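Local coordinates for protein PfEMP1 variant 2 of strain MC (Plasmodium falciparum, PDB 3C64) that probably binds a receptor on the host cell surface, with CD36 the likely partner of the cysteine-rich interdomain region from which this fragment is taken, at residues Lys65-Phe70 / Lys135-Glu140; Ala9-Trp14 / Gly131-Gly136; Met13-Met18 / Thr143-Leu148. All coordinates share one frame; numbering follows the deposited sequence.

Contact 1 of 3, residues Lys65-Phe70 / Lys135-Glu140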
loop_
_atom_site.group_PDB
_atom_site.type_symbol
_atom_site.label_atom_id
_atom_site.label_comp_id
_atom_site.label_asym_id
_atom_site.label_seq_id
_atom_site.Cartn_x
_atom_site.Cartn_y
_atom_site.Cartn_z
ATOM N N LYS A 65 19.316 15.488 8.591
ATOM C CA LYS A 65 18.863 16.786 8.087
ATOM C C LYS A 65 17.509 16.665 7.388
ATOM O O LYS A 65 16.673 17.566 7.479
ATOM C CB LYS A 65 19.894 17.392 7.137
ATOM C CG LYS A 65 21.201 17.818 7.797
ATOM C CD LYS A 65 22.190 18.231 6.724
ATOM C CE LYS A 65 23.558 18.602 7.269
ATOM N NZ LYS A 65 24.565 18.653 6.156
ATOM N N ILE A 66 17.300 15.554 6.687
ATOM C CA ILE A 66 16.034 15.301 6.000
ATOM C C ILE A 66 14.940 15.274 7.069
ATOM O O ILE A 66 13.926 15.968 6.953
ATOM C CB ILE A 66 16.084 13.950 5.226
ATOM C CG1 ILE A 66 16.897 14.122 3.938
ATOM C CG2 ILE A 66 14.689 13.419 4.938
ATOM C CD1 ILE A 66 17.051 12.858 3.151
ATOM N N LYS A 67 15.187 14.517 8.135
ATOM C CA LYS A 67 14.246 14.410 9.243
ATOM C C LYS A 67 13.993 15.764 9.892
ATOM O O LYS A 67 12.840 16.127 10.124
ATOM C CB LYS A 67 14.746 13.408 10.284
ATOM C CG LYS A 67 14.630 11.969 9.838
ATOM C CD LYS A 67 14.927 11.009 10.969
ATOM C CE LYS A 67 16.366 11.132 11.446
ATOM N NZ LYS A 67 16.701 10.080 12.452
ATOM N N ASP A 68 15.062 16.518 10.153
ATOM C CA ASP A 68 14.940 17.848 10.750
ATOM C C ASP A 68 14.039 18.720 9.896
ATOM O O ASP A 68 13.167 19.424 10.406
ATOM C CB ASP A 68 16.305 18.524 10.875
ATOM C CG ASP A 68 17.186 17.883 11.937
ATOM O OD1 ASP A 68 16.654 17.142 12.805
ATOM O OD2 ASP A 68 18.418 18.123 11.900
ATOM N N HIS A 69 14.234 18.641 8.585
ATOM C CA HIS A 69 13.438 19.425 7.661
ATOM C C HIS A 69 11.951 19.096 7.746
ATOM O O HIS A 69 11.117 19.980 7.934
ATOM C CB HIS A 69 13.920 19.222 6.230
ATOM C CG HIS A 69 13.027 19.858 5.218
ATOM N ND1 HIS A 69 13.163 21.173 4.832
ATOM C CD2 HIS A 69 11.921 19.395 4.592
ATOM C CE1 HIS A 69 12.174 21.496 4.018
ATOM N NE2 HIS A 69 11.405 20.434 3.856
ATOM N N PHE A 70 11.621 17.819 7.601
ATOM C CA PHE A 70 10.230 17.402 7.647
ATOM C C PHE A 70 9.592 17.550 9.020
ATOM O O PHE A 70 8.381 17.749 9.135
ATOM C CB PHE A 70 10.079 15.995 7.065
ATOM C CG PHE A 70 10.232 15.960 5.571
ATOM C CD1 PHE A 70 11.432 15.573 4.985
ATOM C CD2 PHE A 70 9.198 16.393 4.749
ATOM C CE1 PHE A 70 11.603 15.623 3.601
ATOM C CE2 PHE A 70 9.362 16.445 3.366
ATOM C CZ PHE A 70 10.569 16.059 2.792
ATOM N N LYS A 135 4.754 13.170 5.721
ATOM C CA LYS A 135 4.034 13.893 6.760
ATOM C C LYS A 135 4.045 13.120 8.077
ATOM O O LYS A 135 4.043 13.727 9.162
ATOM C CB LYS A 135 2.597 14.176 6.318
ATOM C CG LYS A 135 1.769 14.930 7.346
ATOM C CD LYS A 135 0.357 15.177 6.843
ATOM C CE LYS A 135 -0.472 15.930 7.871
ATOM N NZ LYS A 135 -1.860 16.180 7.392
ATOM N N GLY A 136 4.072 11.781 8.005
ATOM C CA GLY A 136 3.975 11.002 9.221
ATOM C C GLY A 136 5.232 10.260 9.693
ATOM O O GLY A 136 5.249 9.824 10.849
ATOM N N PHE A 137 6.271 10.125 8.881
ATOM C CA PHE A 137 7.452 9.377 9.338
ATOM C C PHE A 137 8.210 10.062 10.458
ATOM O O PHE A 137 8.962 9.429 11.201
ATOM C CB PHE A 137 8.397 9.069 8.207
ATOM C CG PHE A 137 9.334 10.161 7.761
ATOM C CD1 PHE A 137 10.710 10.027 7.900
ATOM C CD2 PHE A 137 8.825 11.328 7.182
ATOM C CE1 PHE A 137 11.569 11.032 7.454
ATOM C CE2 PHE A 137 9.685 12.316 6.715
ATOM C CZ PHE A 137 11.063 12.166 6.850
ATOM N N VAL A 138 7.999 11.369 10.593
ATOM C CA VAL A 138 8.670 12.156 11.616
ATOM C C VAL A 138 8.125 11.931 13.023
ATOM O O VAL A 138 8.782 12.269 14.010
ATOM C CB VAL A 138 8.675 13.666 11.266
ATOM C CG1 VAL A 138 9.758 13.954 10.232
ATOM C CG2 VAL A 138 7.318 14.102 10.736
ATOM N N ALA A 139 6.930 11.354 13.114
ATOM C CA ALA A 139 6.316 11.053 14.402
ATOM C C ALA A 139 6.798 9.685 14.875
ATOM O O ALA A 139 6.576 9.300 16.023
ATOM C CB ALA A 139 4.795 11.074 14.300
ATOM N N GLU A 140 7.460 8.956 13.980
ATOM C CA GLU A 140 7.962 7.632 14.294
ATOM C C GLU A 140 9.268 7.661 15.060
ATOM O O GLU A 140 10.124 8.515 14.845
ATOM C CB GLU A 140 8.120 6.784 13.028
ATOM C CG GLU A 140 6.823 6.506 12.279
ATOM C CD GLU A 140 5.774 5.795 13.123
ATOM O OE1 GLU A 140 4.572 6.081 12.922
ATOM O OE2 GLU A 140 6.146 4.966 13.985
#

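Contact 2 of 3, residues Ala9-Trp14 / Gly131-Gly136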
loop_
_atom_site.group_PDB
_atom_site.type_symbol
_atom_site.label_atom_id
_atom_site.label_comp_id
_atom_site.label_asym_id
_atom_site.label_seq_id
_atom_site.Cartn_x
_atom_site.Cartn_y
_atom_site.Cartn_z
ATOM N N ALA A 9 9.919 15.775 -3.780
ATOM C CA ALA A 9 10.523 15.118 -4.925
ATOM C C ALA A 9 11.936 14.665 -4.575
ATOM O O ALA A 9 12.364 13.575 -4.951
ATOM C CB ALA A 9 10.541 16.056 -6.114
ATOM N N PHE A 10 12.649 15.513 -3.845
ATOM C CA PHE A 10 14.007 15.224 -3.423
ATOM C C PHE A 10 14.116 14.038 -2.444
ATOM O O PHE A 10 15.055 13.231 -2.518
ATOM C CB PHE A 10 14.615 16.481 -2.800
ATOM C CG PHE A 10 15.841 16.214 -1.990
ATOM C CD1 PHE A 10 17.066 16.065 -2.602
ATOM C CD2 PHE A 10 15.754 16.055 -0.614
ATOM C CE1 PHE A 10 18.183 15.753 -1.860
ATOM C CE2 PHE A 10 16.870 15.743 0.138
ATOM C CZ PHE A 10 18.087 15.590 -0.481
ATOM N N PHE A 11 13.188 13.974 -1.497
ATOM C CA PHE A 11 13.159 12.919 -0.496
ATOM C C PHE A 11 13.171 11.537 -1.134
ATOM O O PHE A 11 13.991 10.681 -0.783
ATOM C CB PHE A 11 11.909 13.067 0.375
ATOM C CG PHE A 11 11.641 11.881 1.263
ATOM C CD1 PHE A 11 12.242 11.782 2.516
ATOM C CD2 PHE A 11 10.806 10.852 0.839
ATOM C CE1 PHE A 11 12.017 10.675 3.326
ATOM C CE2 PHE A 11 10.575 9.739 1.644
ATOM C CZ PHE A 11 11.181 9.650 2.890
ATOM N N TRP A 12 12.246 11.324 -2.063
ATOM C CA TRP A 12 12.125 10.046 -2.741
ATOM C C TRP A 12 13.349 9.729 -3.579
ATOM O O TRP A 12 13.764 8.582 -3.662
ATOM C CB TRP A 12 10.840 10.015 -3.559
ATOM C CG TRP A 12 9.662 10.119 -2.672
ATOM C CD1 TRP A 12 8.913 11.235 -2.419
ATOM C CD2 TRP A 12 9.149 9.095 -1.820
ATOM N NE1 TRP A 12 7.979 10.972 -1.453
ATOM C CE2 TRP A 12 8.102 9.663 -1.067
ATOM C CE3 TRP A 12 9.483 7.751 -1.609
ATOM C CZ2 TRP A 12 7.390 8.936 -0.120
ATOM C CZ3 TRP A 12 8.779 7.037 -0.674
ATOM C CH2 TRP A 12 7.741 7.628 0.061
ATOM N N MET A 13 13.929 10.766 -4.174
ATOM C CA MET A 13 15.155 10.574 -4.956
ATOM C C MET A 13 16.272 10.115 -4.024
ATOM O O MET A 13 16.945 9.140 -4.295
ATOM C CB MET A 13 15.528 11.883 -5.656
ATOM C CG MET A 13 16.850 11.853 -6.390
ATOM S SD MET A 13 17.186 13.365 -7.312
ATOM C CE MET A 13 18.414 14.135 -6.260
ATOM N N TRP A 14 16.455 10.840 -2.924
ATOM C CA TRP A 14 17.482 10.514 -1.934
ATOM C C TRP A 14 17.318 9.105 -1.354
ATOM O O TRP A 14 18.294 8.358 -1.262
ATOM C CB TRP A 14 17.465 11.528 -0.793
ATOM C CG TRP A 14 18.596 11.369 0.175
ATOM C CD1 TRP A 14 19.750 12.095 0.198
ATOM C CD2 TRP A 14 18.678 10.455 1.287
ATOM N NE1 TRP A 14 20.538 11.708 1.246
ATOM C CE2 TRP A 14 19.910 10.702 1.936
ATOM C CE3 TRP A 14 17.833 9.451 1.795
ATOM C CZ2 TRP A 14 20.319 9.988 3.071
ATOM C CZ3 TRP A 14 18.241 8.737 2.919
ATOM C CH2 TRP A 14 19.473 9.011 3.545
ATOM N N GLY A 131 2.733 11.888 0.082
ATOM C CA GLY A 131 2.603 12.889 1.126
ATOM C C GLY A 131 2.314 12.311 2.500
ATOM O O GLY A 131 2.726 12.883 3.509
ATOM N N LEU A 132 1.662 11.151 2.548
ATOM C CA LEU A 132 1.345 10.534 3.829
ATOM C C LEU A 132 2.583 10.052 4.549
ATOM O O LEU A 132 2.610 10.012 5.780
ATOM C CB LEU A 132 0.346 9.382 3.667
ATOM C CG LEU A 132 -1.075 9.804 3.280
ATOM C CD1 LEU A 132 -1.963 8.574 3.042
ATOM C CD2 LEU A 132 -1.639 10.708 4.371
ATOM N N TYR A 133 3.606 9.669 3.794
ATOM C CA TYR A 133 4.818 9.200 4.429
ATOM C C TYR A 133 5.652 10.369 4.943
ATOM O O TYR A 133 6.040 10.397 6.113
ATOM C CB TYR A 133 5.663 8.305 3.470
ATOM C CG TYR A 133 6.885 7.816 4.202
ATOM C CD1 TYR A 133 6.881 6.575 4.826
ATOM C CD2 TYR A 133 8.042 8.587 4.297
ATOM C CE1 TYR A 133 7.983 6.118 5.533
ATOM C CE2 TYR A 133 9.143 8.160 5.030
ATOM C CZ TYR A 133 9.108 6.923 5.648
ATOM O OH TYR A 133 10.193 6.481 6.392
ATOM N N THR A 134 5.909 11.345 4.078
ATOM C CA THR A 134 6.720 12.494 4.458
ATOM C C THR A 134 6.067 13.325 5.566
ATOM O O THR A 134 6.739 14.081 6.272
ATOM C CB THR A 134 7.083 13.337 3.229
ATOM O OG1 THR A 134 5.887 13.661 2.511
ATOM C CG2 THR A 134 8.027 12.564 2.319
ATOM N N LYS A 135 4.754 13.170 5.721
ATOM C CA LYS A 135 4.034 13.893 6.760
ATOM C C LYS A 135 4.045 13.120 8.077
ATOM O O LYS A 135 4.043 13.727 9.162
ATOM C CB LYS A 135 2.597 14.176 6.318
ATOM C CG LYS A 135 1.769 14.930 7.346
ATOM C CD LYS A 135 0.357 15.177 6.843
ATOM C CE LYS A 135 -0.472 15.930 7.871
ATOM N NZ LYS A 135 -1.860 16.180 7.392
ATOM N N GLY A 136 4.072 11.781 8.005
ATOM C CA GLY A 136 3.975 11.002 9.221
ATOM C C GLY A 136 5.232 10.260 9.693
ATOM O O GLY A 136 5.249 9.824 10.849
HETATM O O HOH W 1 6.227 12.992 -0.483
#

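Contact 3 of 3, residues Met13-Met18 / Thr143-Leu148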
loop_
_atom_site.group_PDB
_atom_site.type_symbol
_atom_site.label_atom_id
_atom_site.label_comp_id
_atom_site.label_asym_id
_atom_site.label_seq_id
_atom_site.Cartn_x
_atom_site.Cartn_y
_atom_site.Cartn_z
ATOM N N MET A 13 13.929 10.766 -4.174
ATOM C CA MET A 13 15.155 10.574 -4.956
ATOM C C MET A 13 16.272 10.115 -4.024
ATOM O O MET A 13 16.945 9.140 -4.295
ATOM C CB MET A 13 15.528 11.883 -5.656
ATOM C CG MET A 13 16.850 11.853 -6.390
ATOM S SD MET A 13 17.186 13.365 -7.312
ATOM C CE MET A 13 18.414 14.135 -6.260
ATOM N N TRP A 14 16.455 10.840 -2.924
ATOM C CA TRP A 14 17.482 10.514 -1.934
ATOM C C TRP A 14 17.318 9.105 -1.354
ATOM O O TRP A 14 18.294 8.358 -1.262
ATOM C CB TRP A 14 17.465 11.528 -0.793
ATOM C CG TRP A 14 18.596 11.369 0.175
ATOM C CD1 TRP A 14 19.750 12.095 0.198
ATOM C CD2 TRP A 14 18.678 10.455 1.287
ATOM N NE1 TRP A 14 20.538 11.708 1.246
ATOM C CE2 TRP A 14 19.910 10.702 1.936
ATOM C CE3 TRP A 14 17.833 9.451 1.795
ATOM C CZ2 TRP A 14 20.319 9.988 3.071
ATOM C CZ3 TRP A 14 18.241 8.737 2.919
ATOM C CH2 TRP A 14 19.473 9.011 3.545
ATOM N N VAL A 15 16.097 8.749 -0.957
ATOM C CA VAL A 15 15.843 7.428 -0.383
ATOM C C VAL A 15 16.228 6.331 -1.383
ATOM O O VAL A 15 16.971 5.405 -1.048
ATOM C CB VAL A 15 14.355 7.272 0.077
ATOM C CG1 VAL A 15 14.052 5.834 0.428
ATOM C CG2 VAL A 15 14.088 8.139 1.304
ATOM N N HIS A 16 15.769 6.476 -2.622
ATOM C CA HIS A 16 16.063 5.503 -3.661
ATOM C C HIS A 16 17.556 5.413 -3.938
ATOM O O HIS A 16 18.123 4.316 -4.006
ATOM C CB HIS A 16 15.348 5.865 -4.951
ATOM C CG HIS A 16 15.815 5.070 -6.131
ATOM N ND1 HIS A 16 15.542 3.728 -6.277
ATOM C CD2 HIS A 16 16.550 5.426 -7.211
ATOM C CE1 HIS A 16 16.089 3.290 -7.395
ATOM N NE2 HIS A 16 16.708 4.300 -7.980
ATOM N N ASP A 17 18.168 6.570 -4.172
ATOM C CA ASP A 17 19.592 6.642 -4.438
ATOM C C ASP A 17 20.336 5.946 -3.293
ATOM O O ASP A 17 21.215 5.130 -3.510
ATOM C CB ASP A 17 20.010 8.104 -4.541
ATOM C CG ASP A 17 21.461 8.267 -4.913
ATOM O OD1 ASP A 17 22.277 8.510 -4.008
ATOM O OD2 ASP A 17 21.786 8.150 -6.113
ATOM N N MET A 18 19.940 6.267 -2.083
ATOM C CA MET A 18 20.498 5.661 -0.876
ATOM C C MET A 18 20.484 4.140 -0.933
ATOM O O MET A 18 21.499 3.497 -0.660
ATOM C CB MET A 18 19.701 6.141 0.343
ATOM C CG MET A 18 19.768 5.228 1.537
ATOM S SD MET A 18 21.423 5.129 2.228
ATOM C CE MET A 18 21.176 3.918 3.528
ATOM N N THR A 143 12.878 4.212 11.932
ATOM C CA THR A 143 12.487 4.266 10.531
ATOM C C THR A 143 13.327 3.274 9.744
ATOM O O THR A 143 14.440 2.936 10.157
ATOM C CB THR A 143 12.654 5.707 9.985
ATOM O OG1 THR A 143 11.421 6.146 9.418
ATOM C CG2 THR A 143 13.747 5.800 8.947
ATOM N N THR A 144 12.781 2.799 8.628
ATOM C CA THR A 144 13.469 1.835 7.777
ATOM C C THR A 144 14.875 2.327 7.457
ATOM O O THR A 144 15.841 1.566 7.542
ATOM C CB THR A 144 12.698 1.598 6.443
ATOM O OG1 THR A 144 11.397 1.069 6.721
ATOM C CG2 THR A 144 13.457 0.613 5.532
ATOM N N ILE A 145 14.986 3.608 7.112
ATOM C CA ILE A 145 16.280 4.187 6.776
ATOM C C ILE A 145 17.199 4.202 7.978
ATOM O O ILE A 145 18.356 3.818 7.864
ATOM C CB ILE A 145 16.140 5.598 6.172
ATOM C CG1 ILE A 145 15.347 5.519 4.862
ATOM C CG2 ILE A 145 17.515 6.215 5.947
ATOM C CD1 ILE A 145 15.970 4.608 3.826
ATOM N N ASP A 146 16.678 4.623 9.128
ATOM C CA ASP A 146 17.467 4.647 10.363
ATOM C C ASP A 146 18.008 3.238 10.640
ATOM O O ASP A 146 19.187 3.062 10.946
ATOM C CB ASP A 146 16.605 5.114 11.545
ATOM C CG ASP A 146 16.297 6.607 11.510
ATOM O OD1 ASP A 146 17.237 7.422 11.543
ATOM O OD2 ASP A 146 15.107 6.976 11.503
ATOM N N LYS A 147 17.147 2.241 10.449
ATOM C CA LYS A 147 17.492 0.844 10.655
ATOM C C LYS A 147 18.571 0.369 9.694
ATOM O O LYS A 147 19.471 -0.376 10.088
ATOM C CB LYS A 147 16.255 -0.042 10.496
ATOM C CG LYS A 147 16.537 -1.530 10.623
ATOM C CD LYS A 147 16.889 -1.905 12.054
ATOM C CE LYS A 147 17.171 -3.392 12.182
ATOM N NZ LYS A 147 17.517 -3.774 13.581
ATOM N N LEU A 148 18.477 0.774 8.428
ATOM C CA LEU A 148 19.469 0.381 7.433
ATOM C C LEU A 148 20.808 1.065 7.708
ATOM O O LEU A 148 21.869 0.466 7.520
ATOM C CB LEU A 148 18.998 0.730 6.019
ATOM C CG LEU A 148 20.020 0.424 4.915
ATOM C CD1 LEU A 148 20.284 -1.080 4.829
ATOM C CD2 LEU A 148 19.524 0.953 3.595
#

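Contact 1 of 3, residues Lys65-Phe70 / Lys135-Glu140
Phe137 brings the CE2-CZ side of its ring against the root of Phe70, with Phe137 CE2 3.7 Å from Phe70 CB. The two rings form an offset edge-to-face pair, the edge of Phe137 toward the face of Phe70: their centroids are 5.8 Å apart and their planes meet at 62°. Ile66 CG2 comes to the edge of the Phe137 ring near its plane, 4.3 Å from Phe137 CZ. Lys67 adds methylene CG, 4.0 Å from Phe137 CE1. Val138 CG1 lies 3.8 Å from Lys67 O and also packs on Phe70 CB, while rising over the rim of one face of its neighbour's ring, Phe137. No hydrogen bond crosses here. In Phe137, CG is held between the backbone N and the carbonyl carbon (chi1 81°), which swings the ring end nearer to helix 47-72. Lys67 instead bends at chi3 (-64°), sending its amine off to a salt bridge with Asp146. The 135-140 segment thus lies against residues 65-70 late in helix 47-72, and helix 7-28 packs on the same residues, Ile66 touching Phe11 and Trp14, Phe70 touching Tyr7 and Asn8.

Contact 2 of 3, residues Ala9-Trp14 / Gly131-Gly136
Phe11, Trp12 and Tyr133 form an aromatic cluster where helix 7-28 crosses the short helix 130-136 almost perpendicularly: the local axes make an angle of 89° and approach to 11.1 Å. The Phe11 and Tyr133 rings meet rim to rim, neither lying over the other, and their closest atoms are Phe11 CZ and Tyr133 CE2 at 3.3 Å. Trp12 meets the base of Tyr133, its six-membered ring oblique to the phenol; Tyr133 CB sits at the indole edge, 4.0 Å from both Trp12 CZ2 and Trp12 CH2. Within helix 7-28, Phe11 CD2 stands over the centre of the Trp12 ring. Thr134 completes the contact with a CH-pi interaction: its CG2 is 3.8 Å from the centroid of the Phe11 ring and 21° off the ring normal. Leu95 of the second subunit packs on Trp12 and Tyr133, so the cluster borders the dimer interface. The only polar link between the segments runs through a water. With Thr134 OG1 set between its backbone N and carbonyl carbon (chi1 53°), the hydroxyl and the methyl take different tasks, CG2 going to Phe11 and OG1 to the water 3.1 Å away. That water lies in the indole plane and accepts a hydrogen bond from Trp12 NE1 at 2.8 Å.

Contact 3 of 3, residues Met13-Met18 / Thr143-Leu148
Met18 and Leu148 make the tight end of this contact, reaching toward each other tip to tip until Met18 CE is 3.4 Å from Leu148 CD2 and 3.9 Å from Leu148 CG. The methionine chain leaves the helix with CG anti to the backbone N and then bends at chi2 (65°), which directs its terminal methyl at the leucine. Around Ile145 the packing is looser, although this residue buries more surface than any other in the pair of segments. Its two branches divide the work: CG1 lies beside the backbone N and the further turn at chi2 (-58°) carries CD1 to within 4.1 Å of Val15 CG1, whereas CG2 comes to the edge of the Trp14 indole, near its plane, 4.0 Å from Trp14 CZ3. Met18 CG is more distant still, 4.5 Å from Ile145 CD1. The Trp14 ring is held from its own helix by Met18 CB over one face, and its NE1 is hydrogen-bonded to Glu62 on helix 47-72. All five touching residues are buried and no hydrogen bond joins the segments. On the outer side His16, partly exposed, stacks on Tyr103 of the second subunit. The local axes, inclined by 32°, lie 12.0 Å apart at closest approach, a spacing spanned by Met18 and Trp14 from one side and by Ile145 and Leu148 from the other. Together with the contacts of Trp14 and Ile145 to helix 47-72, this geometry fits the three-helix bundle of the interdomain region, in which the Cys49-Cys159 disulfide also ties helix 47-72 to helix 144-162.

How the contacts relate
All three contacts are buried, but contact 3 lies nearest the chain centre, about 5 Å away centre to centre, and contact 1 farthest, at about 12 Å. Contact 2 sets helix 130-136 on helix 7-28, while contact 1 uses the residues following it, Phe137 and Val138, against helix 47-72; contacts 2 and 3 share helix 7-28. Contact 3 joins two bundle helices at a shallow angle with mainly aliphatic side chains; contact 2 is a near-perpendicular crossing rich in aromatics and bridged by water; contact 1 is apolar, centred on a phenylalanine pair. The Lys67 NZ to Asp146 OD1 salt bridge, 2.9 Å, connects contacts 1 and 3, while Ile66 packs on Trp14 where the sets meet.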